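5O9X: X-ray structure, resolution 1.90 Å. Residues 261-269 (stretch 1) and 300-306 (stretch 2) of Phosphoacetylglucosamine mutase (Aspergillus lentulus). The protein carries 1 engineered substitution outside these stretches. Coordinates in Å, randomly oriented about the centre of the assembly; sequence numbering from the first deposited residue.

Stretch 1 (261-269) YVKTKQRAP
Stretch 2 300-306: VFRLLDG

Stretch 1 is the end of a helix followed by an extended tail, and stretch 2 is a short strand that runs past it. Residues 261-265 are helical, with phi/psi from -60/-51 at Tyr261 to -89/-14 at Lys265, and the turn is held by Lys265 N to Tyr261 O at 2.9 Å and by a weak hydrogen bond from Gln266 N to Val262 O at 2.7 Å. Gln266 then leaves helical geometry with positive phi (52/58), and Arg267 (-167/160), Ala268 (-75/161) and Pro269 (-57/138) continue extended. Strand 301-304 is extended throughout (-66/133, -131/133, -102/136 and -121/92). The helix and strand axes approach to 9.8 Å, and their N-to-C directions make an angle of 112°, neither parallel nor antiparallel. The register runs in opposite order along the two segments: the CA atoms of Lys263 and Asp305 are 7.3 Å apart, those of Gln266 and Leu303 6.9 Å, and those of Arg267 and Phe301 6.3 Å. No backbone hydrogen bond joins the stretches; side-chain contacts and the packing of one aromatic ring on the main chain make up the interface, which buries 340 Å² in total.

The alternation of the strand sorts its side chains: Phe301 and Leu303 point their CA-to-CB bonds toward stretch 1, whereas that of Arg302 points away. The apolar contact centres on Phe301 (chi1 169°, t; chi2 86°), which gives up 90 Å², the largest area of any residue here. Val262, with chi1 t, brings CG1 to the edge of the ring, 3.8 Å from Phe301 CZ, and the same methyl lies 4.0 Å from Leu303 CD1. One methyl thus bridges both inward-facing residues of the strand. Leu303 (chi1 t, chi2 p) also places CD2 4.1 Å from CD of Lys263, packing against the aliphatic part of the lysine. Further along, Ala268 CB sits 4.1 Å from Phe301 CD1.

The aromatic ring also packs against the backbone where the helix gives way to the tail. Gln266 C lies 3.4 Å from Phe301 CE2, Arg267 N is over one ring face at 3.5 Å from CE2, and Ala268 N is 3.4 Å from CE1. These are close van der Waals contacts between the ring and the peptide groups of the tail. The Arg267 side chain (p, t, m) starts away from the strand, and its NE makes a weak 3.4 Å hydrogen bond to Ala268 O.

The polar link is a salt bridge at the other end of the contact. The CA-to-CB bond of Lys263 points sideways, but the chain (t, p, t, t) carries its end nearer to stretch 2, where NZ donates a hydrogen bond to OD2 of Asp305, just after the strand, at 2.8 Å, charge attraction reinforcing the bond. Asp305 (-93/-165; chi1 68°, p; chi2 10°) points toward stretch 1 and is also the N-cap of the helix that begins at Gly306 (-55/-39), its side chain capping a backbone N just past the stretch.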

ATOM      1  N   TYR A 261       6.678  -1.036  12.470  1.00 13.90           N
ATOM      2  CA  TYR A 261       7.108  -1.195  13.838  1.00 15.17           C
ATOM      3  C   TYR A 261       5.866  -1.088  14.787  1.00 15.17           C
ATOM      4  O   TYR A 261       5.659  -1.957  15.656  1.00 13.93           O
ATOM      5  CB  TYR A 261       8.200  -0.123  14.211  1.00 15.85           C
ATOM      6  CG  TYR A 261       8.600  -0.222  15.709  1.00 16.55           C
ATOM      7  CD1 TYR A 261       9.754  -0.959  16.106  1.00 18.27           C
ATOM      8  CD2 TYR A 261       7.847   0.409  16.687  1.00 17.46           C
ATOM      9  CE1 TYR A 261      10.155  -1.060  17.451  1.00 18.20           C
ATOM     10  CE2 TYR A 261       8.187   0.261  18.031  1.00 18.56           C
ATOM     11  CZ  TYR A 261       9.365  -0.449  18.381  1.00 19.73           C
ATOM     12  OH  TYR A 261       9.680  -0.546  19.711  1.00 21.28           O
ATOM     13  N   VAL A 262       5.050  -0.039  14.637  1.00 13.80           N
ATOM     14  CA  VAL A 262       3.944   0.183  15.558  1.00 15.10           C
ATOM     15  C   VAL A 262       2.944  -0.990  15.490  1.00 14.74           C
ATOM     16  O   VAL A 262       2.470  -1.496  16.514  1.00 14.98           O
ATOM     17  CB  VAL A 262       3.305   1.544  15.247  1.00 15.05           C
ATOM     18  CG1 VAL A 262       2.030   1.770  16.081  1.00 14.18           C
ATOM     19  CG2 VAL A 262       4.297   2.680  15.663  1.00 14.06           C
ATOM     20  N   LYS A 263       2.575  -1.367  14.269  1.00 12.75           N
ATOM     21  CA  LYS A 263       1.601  -2.454  14.094  1.00 13.64           C
ATOM     22  C   LYS A 263       2.114  -3.830  14.592  1.00 12.68           C
ATOM     23  O   LYS A 263       1.337  -4.563  15.235  1.00 14.13           O
ATOM     24  CB  LYS A 263       1.245  -2.501  12.609  1.00 14.00           C
ATOM     25  CG  LYS A 263       0.326  -3.718  12.221  1.00 15.85           C
ATOM     26  CD  LYS A 263      -1.097  -3.642  12.826  1.00 15.05           C
ATOM     27  CE  LYS A 263      -1.891  -4.907  12.531  1.00 17.30           C
ATOM     28  NZ  LYS A 263      -3.160  -4.922  13.353  1.00 14.78           N
ATOM     29  N   THR A 264       3.379  -4.200  14.291  1.00 14.67           N
ATOM     30  CA  THR A 264       3.867  -5.551  14.653  1.00 14.45           C
ATOM     31  C   THR A 264       4.184  -5.599  16.141  1.00 15.75           C
ATOM     32  O   THR A 264       3.946  -6.613  16.768  1.00 15.97           O
ATOM     33  CB  THR A 264       5.162  -5.950  13.850  1.00 15.07           C
ATOM     34  OG1 THR A 264       6.156  -4.918  13.974  1.00 16.54           O
ATOM     35  CG2 THR A 264       4.786  -6.078  12.359  1.00 14.33           C
ATOM     36  N   LYS A 265       4.719  -4.516  16.707  1.00 15.48           N
ATOM     37  CA  LYS A 265       5.031  -4.511  18.145  1.00 17.43           C
ATOM     38  C   LYS A 265       3.887  -4.038  19.032  1.00 19.44           C
ATOM     39  O   LYS A 265       3.959  -4.195  20.284  1.00 20.73           O
ATOM     40  CB  LYS A 265       6.253  -3.592  18.420  1.00 20.38           C
ATOM     41  CG  LYS A 265       7.543  -3.910  17.640  1.00 23.22           C
ATOM     42  CD  LYS A 265       8.173  -5.152  18.215  1.00 32.75           C
ATOM     43  CE  LYS A 265       9.524  -5.530  17.564  1.00 37.98           C
ATOM     44  NZ  LYS A 265      10.491  -5.430  18.703  1.00 44.85           N
ATOM     45  N   GLN A 266       2.850  -3.416  18.441  1.00 16.34           N
ATOM     46  CA  GLN A 266       1.710  -2.866  19.220  1.00 16.63           C
ATOM     47  C   GLN A 266       2.158  -1.941  20.361  1.00 18.52           C
ATOM     48  O   GLN A 266       1.787  -2.146  21.540  1.00 17.05           O
ATOM     49  CB  GLN A 266       0.759  -3.967  19.759  1.00 20.07           C
ATOM     50  CG  GLN A 266       0.139  -4.777  18.592  1.00 20.06           C
ATOM     51  CD  GLN A 266      -0.976  -5.769  18.994  1.00 27.81           C
ATOM     52  OE1 GLN A 266      -1.466  -5.750  20.097  1.00 25.52           O
ATOM     53  NE2 GLN A 266      -1.400  -6.613  18.061  1.00 25.71           N
ATOM     54  N   ARG A 267       2.889  -0.903  19.983  1.00 16.88           N
ATOM     55  CA  ARG A 267       3.451   0.071  20.946  1.00 18.02           C
ATOM     56  C   ARG A 267       3.919   1.249  20.116  1.00 16.67           C
ATOM     57  O   ARG A 267       4.175   1.114  18.874  1.00 17.05           O
ATOM     58  CB  ARG A 267       4.601  -0.558  21.768  1.00 18.64           C
ATOM     59  CG  ARG A 267       5.846  -0.930  20.960  1.00 22.37           C
ATOM     60  CD  ARG A 267       7.051  -1.310  21.846  1.00 29.46           C
ATOM     61  NE  ARG A 267       7.428  -0.067  22.530  1.00 41.73           N
ATOM     62  CZ  ARG A 267       8.496   0.136  23.305  1.00 48.70           C
ATOM     63  NH1 ARG A 267       9.369  -0.827  23.540  1.00 47.45           N
ATOM     64  NH2 ARG A 267       8.681   1.341  23.830  1.00 47.11           N
ATOM     65  N   ALA A 268       4.072   2.394  20.778  1.00 16.40           N
ATOM     66  CA  ALA A 268       4.574   3.580  20.104  1.00 16.22           C
ATOM     67  C   ALA A 268       6.069   3.431  19.879  1.00 15.67           C
ATOM     68  O   ALA A 268       6.696   2.660  20.571  1.00 17.20           O
ATOM     69  CB  ALA A 268       4.274   4.842  20.905  1.00 16.34           C
ATOM     70  N   PRO A 269       6.642   4.215  18.941  1.00 16.04           N
ATOM     71  CA  PRO A 269       8.085   4.167  18.798  1.00 17.89           C
ATOM     72  C   PRO A 269       8.749   4.520  20.172  1.00 18.48           C
ATOM     73  O   PRO A 269       8.276   5.404  20.834  1.00 16.05           O
ATOM     74  CB  PRO A 269       8.383   5.274  17.780  1.00 17.18           C
ATOM     75  CG  PRO A 269       7.121   5.423  16.949  1.00 17.94           C
ATOM     76  CD  PRO A 269       6.002   5.146  17.963  1.00 16.61           C
ATOM     77  N   VAL A 300      -2.338   4.286  28.683  1.00 24.27           N
ATOM     78  CA  VAL A 300      -2.196   2.974  27.978  1.00 23.78           C
ATOM     79  C   VAL A 300      -2.220   3.237  26.458  1.00 20.78           C
ATOM     80  O   VAL A 300      -3.092   3.931  25.981  1.00 18.48           O
ATOM     81  CB  VAL A 300      -3.318   1.922  28.354  1.00 22.80           C
ATOM     82  CG1 VAL A 300      -3.173   0.612  27.577  1.00 22.34           C
ATOM     83  CG2 VAL A 300      -3.446   1.665  29.879  1.00 25.23           C
ATOM     84  N   PHE A 301      -1.270   2.648  25.727  1.00 18.19           N
ATOM     85  CA  PHE A 301      -1.178   2.748  24.270  1.00 19.11           C
ATOM     86  C   PHE A 301      -2.381   2.065  23.647  1.00 16.23           C
ATOM     87  O   PHE A 301      -2.693   0.895  24.016  1.00 19.53           O
ATOM     88  CB  PHE A 301       0.151   2.042  23.763  1.00 15.87           C
ATOM     89  CG  PHE A 301       0.207   1.859  22.273  1.00 16.35           C
ATOM     90  CD1 PHE A 301       0.686   2.898  21.435  1.00 17.84           C
ATOM     91  CD2 PHE A 301      -0.301   0.688  21.687  1.00 16.60           C
ATOM     92  CE1 PHE A 301       0.735   2.730  20.027  1.00 18.84           C
ATOM     93  CE2 PHE A 301      -0.237   0.523  20.304  1.00 18.88           C
ATOM     94  CZ  PHE A 301       0.247   1.542  19.480  1.00 17.35           C
ATOM     95  N   ARG A 302      -3.018   2.721  22.682  1.00 16.52           N
ATOM     96  CA  ARG A 302      -4.160   2.141  21.942  1.00 15.52           C
ATOM     97  C   ARG A 302      -3.914   2.336  20.455  1.00 15.42           C
ATOM     98  O   ARG A 302      -3.582   3.417  20.012  1.00 16.53           O
ATOM     99  CB  ARG A 302      -5.492   2.840  22.272  1.00 16.18           C
ATOM    100  CG  ARG A 302      -5.763   2.924  23.790  1.00 17.30           C
ATOM    101  CD  ARG A 302      -5.928   1.499  24.383  1.00 18.88           C
ATOM    102  NE  ARG A 302      -6.267   1.561  25.802  1.00 20.98           N
ATOM    103  CZ  ARG A 302      -6.543   0.486  26.553  1.00 26.21           C
ATOM    104  NH1 ARG A 302      -6.469  -0.757  26.041  1.00 23.72           N
ATOM    105  NH2 ARG A 302      -6.852   0.676  27.847  1.00 24.74           N
ATOM    106  N   LEU A 303      -4.117   1.282  19.717  1.00 15.78           N
ATOM    107  CA  LEU A 303      -3.768   1.262  18.308  1.00 15.73           C
ATOM    108  C   LEU A 303      -5.015   1.450  17.472  1.00 15.75           C
ATOM    109  O   LEU A 303      -6.028   0.816  17.742  1.00 15.49           O
ATOM    110  CB  LEU A 303      -3.119  -0.117  17.932  1.00 14.85           C
ATOM    111  CG  LEU A 303      -2.818  -0.351  16.429  1.00 15.01           C
ATOM    112  CD1 LEU A 303      -1.809   0.681  15.880  1.00 14.07           C
ATOM    113  CD2 LEU A 303      -2.410  -1.852  16.264  1.00 17.24           C
ATOM    114  N   LEU A 304      -4.927   2.309  16.436  1.00 16.36           N
ATOM    115  CA  LEU A 304      -6.016   2.499  15.495  1.00 15.71           C
ATOM    116  C   LEU A 304      -5.505   2.151  14.146  1.00 16.33           C
ATOM    117  O   LEU A 304      -5.053   3.045  13.430  1.00 16.64           O
ATOM    118  CB  LEU A 304      -6.653   3.907  15.499  1.00 15.05           C
ATOM    119  CG  LEU A 304      -7.261   4.296  16.891  1.00 17.20           C
ATOM    120  CD1 LEU A 304      -7.195   5.841  17.136  1.00 16.69           C
ATOM    121  CD2 LEU A 304      -8.672   3.776  16.987  1.00 18.13           C
ATOM    122  N   ASP A 305      -5.675   0.882  13.762  1.00 15.76           N
ATOM    123  CA  ASP A 305      -4.909   0.382  12.579  1.00 15.99           C
ATOM    124  C   ASP A 305      -5.690   0.505  11.263  1.00 15.97           C
ATOM    125  O   ASP A 305      -6.713   1.196  11.232  1.00 14.89           O
ATOM    126  CB  ASP A 305      -4.447  -1.081  12.825  1.00 16.23           C
ATOM    127  CG  ASP A 305      -5.647  -2.108  12.856  1.00 20.12           C
ATOM    128  OD1 ASP A 305      -6.827  -1.794  12.505  1.00 16.00           O
ATOM    129  OD2 ASP A 305      -5.388  -3.291  13.197  1.00 19.71           O
ATOM    130  N   GLY A 306      -5.239  -0.177  10.186  1.00 14.06           N
ATOM    131  CA  GLY A 306      -5.945  -0.039   8.879  1.00 14.70           C
ATOM    132  C   GLY A 306      -7.429  -0.325   8.869  1.00 14.87           C
ATOM    133  O   GLY A 306      -8.220   0.349   8.161  1.00 13.61           O
TER